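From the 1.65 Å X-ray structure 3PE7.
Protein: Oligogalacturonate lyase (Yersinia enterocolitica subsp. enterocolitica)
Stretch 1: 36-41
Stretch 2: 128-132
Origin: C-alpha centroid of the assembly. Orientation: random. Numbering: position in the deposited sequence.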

# COMPACT_ATOMS: atom_id res chain seq x y z
N ASN A 36 2.53 -1.75 -6.99
CA ASN A 36 1.36 -1.12 -6.36
C ASN A 36 1.58 -0.85 -4.86
O ASN A 36 2.66 -1.14 -4.33
N TYR A 37 0.58 -0.31 -4.18
CA TYR A 37 0.71 -0.13 -2.74
C TYR A 37 0.89 -1.49 -2.04
O TYR A 37 0.27 -2.49 -2.43
N PHE A 38 1.76 -1.52 -1.04
CA PHE A 38 2.24 -2.77 -0.45
C PHE A 38 1.19 -3.63 0.24
O PHE A 38 1.38 -4.84 0.39
N TYR A 39 0.09 -3.00 0.67
CA TYR A 39 -0.98 -3.74 1.37
C TYR A 39 -2.04 -4.33 0.43
O TYR A 39 -2.93 -5.09 0.88
N GLN A 40 -1.94 -3.99 -0.86
CA GLN A 40 -2.89 -4.45 -1.90
C GLN A 40 -2.33 -5.67 -2.65
O GLN A 40 -1.15 -5.69 -3.04
N LYS A 41 -3.18 -6.69 -2.85
CA LYS A 41 -2.72 -7.90 -3.54
C LYS A 41 -2.23 -7.64 -4.96
O LYS A 41 -2.97 -7.08 -5.78
N GLY A 128 -7.83 8.80 -1.45
CA GLY A 128 -7.04 7.60 -1.11
C GLY A 128 -7.49 6.33 -1.80
O GLY A 128 -8.09 6.35 -2.89
N THR A 129 -7.20 5.20 -1.15
CA THR A 129 -7.31 3.88 -1.77
C THR A 129 -8.56 3.14 -1.27
O THR A 129 -8.83 3.14 -0.09
N TRP A 130 -9.30 2.53 -2.19
CA TRP A 130 -10.44 1.67 -1.82
C TRP A 130 -9.89 0.29 -1.47
O TRP A 130 -9.05 -0.26 -2.21
N VAL A 131 -10.35 -0.28 -0.35
CA VAL A 131 -9.79 -1.57 0.13
C VAL A 131 -10.91 -2.58 0.31
O VAL A 131 -11.94 -2.27 0.89
N ALA A 132 -10.71 -3.79 -0.21
CA ALA A 132 -11.75 -4.82 -0.15
C ALA A 132 -11.71 -5.61 1.14
O ALA A 132 -10.69 -5.66 1.83

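The contact between these stretches is small, burying 212 Å² in all, and it is made almost wholly by side chains. On one side is a type I beta turn from Tyr-37 to Gln-40, closed by a backbone hydrogen bond from Gln-40 N to Tyr-37 O (3.1 Å); on the other is an extended segment that follows the corner at Gly-128, whose positive phi favours glycine.

Thr-129 gives the most surface. Its CA-to-CB bond points toward the turn, and with chi1 in the m well its branched side chain offers a hydroxyl and a methyl together, a mixed character that suits a site lined by tyrosines and an amide. Thr-129 OG1 lies 3.3 Å from Tyr-37 CE2, at the edge of that ring and near its plane, and also 3.3 Å from Tyr-39 OH, with which it makes a weak hydrogen bond.

Gln-40 comes next. Both chi1 and chi2 are m, and the side chain reaches across from the turn until its terminal amide lies beside the strand. The modelled Gln-40 OE1 is 3.1 Å from Trp-130 O; two oxygens so close suggest that the amide is probably turned over, and turned back it might hydrogen-bond to that carbonyl. Glutamine is long enough to carry its amide from the turn to the backbone of Trp-130, whose own CA-to-CB bond points away.

Tyr-39 adopts the p rotamer (chi1 54°), its CA-to-CB bond also toward the strand. The residue combines two kinds of contact: its hydroxyl meets Thr-129, while Tyr-39 CE2 packs 3.9 Å from Val-131 CG2, which sits at the ring edge. Val-131, with chi1 t and its CA-to-CB bond sideways, supplies a compact apolar surface for this contact.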

# COMPACT_ATOMS: atom_id res chain seq x y z
CB ASN A 36 0.09 -1.97 -6.61
CG ASN A 36 0.04 -3.27 -5.79
OD1 ASN A 36 -1.04 -3.87 -5.63
ND2 ASN A 36 1.17 -3.70 -5.28
CB TYR A 37 -0.48 0.64 -2.16
CG TYR A 37 -0.49 2.12 -2.49
CD1 TYR A 37 0.70 2.86 -2.54
CD2 TYR A 37 -1.69 2.80 -2.68
CE1 TYR A 37 0.68 4.25 -2.81
CE2 TYR A 37 -1.72 4.16 -2.94
CZ TYR A 37 -0.55 4.88 -3.00
OH TYR A 37 -0.60 6.24 -3.27
CB PHE A 38 3.39 -2.50 0.55
CG PHE A 38 3.02 -1.58 1.68
CD1 PHE A 38 2.44 -2.08 2.84
CD2 PHE A 38 3.22 -0.20 1.55
CE1 PHE A 38 2.07 -1.22 3.88
CE2 PHE A 38 2.84 0.66 2.57
CZ PHE A 38 2.27 0.15 3.74
CB TYR A 39 -1.61 -2.86 2.47
CG TYR A 39 -2.11 -1.52 1.96
CD1 TYR A 39 -1.26 -0.40 1.90
CD2 TYR A 39 -3.44 -1.38 1.52
CE1 TYR A 39 -1.73 0.83 1.42
CE2 TYR A 39 -3.90 -0.16 1.05
CZ TYR A 39 -3.04 0.93 0.98
OH TYR A 39 -3.52 2.13 0.51
CB GLN A 40 -3.22 -3.33 -2.92
CG GLN A 40 -3.89 -2.06 -2.33
CD GLN A 40 -5.38 -2.25 -2.01
OE1 GLN A 40 -6.24 -1.53 -2.55
NE2 GLN A 40 -5.69 -3.21 -1.13
CB LYS A 41 -3.82 -8.98 -3.55
CG LYS A 41 -3.42 -10.24 -4.31
CD LYS A 41 -4.55 -11.27 -4.28
CE LYS A 41 -4.25 -12.41 -5.25
NZ LYS A 41 -5.36 -13.43 -5.25
CB THR A 129 -6.04 3.05 -1.47
OG1 THR A 129 -4.88 3.78 -1.94
CG2 THR A 129 -6.08 1.71 -2.17
CB TRP A 130 -11.42 1.57 -2.98
CG TRP A 130 -12.09 2.86 -3.26
CD1 TRP A 130 -11.60 3.89 -4.01
CD2 TRP A 130 -13.36 3.30 -2.76
NE1 TRP A 130 -12.50 4.94 -4.03
CE2 TRP A 130 -13.59 4.60 -3.27
CE3 TRP A 130 -14.33 2.71 -1.94
CZ2 TRP A 130 -14.76 5.33 -2.98
CZ3 TRP A 130 -15.49 3.44 -1.65
CH2 TRP A 130 -15.70 4.73 -2.17
CB VAL A 131 -9.04 -1.37 1.48
CG1 VAL A 131 -8.69 -2.73 2.14
CG2 VAL A 131 -7.78 -0.54 1.26
CB ALA A 132 -11.64 -5.76 -1.34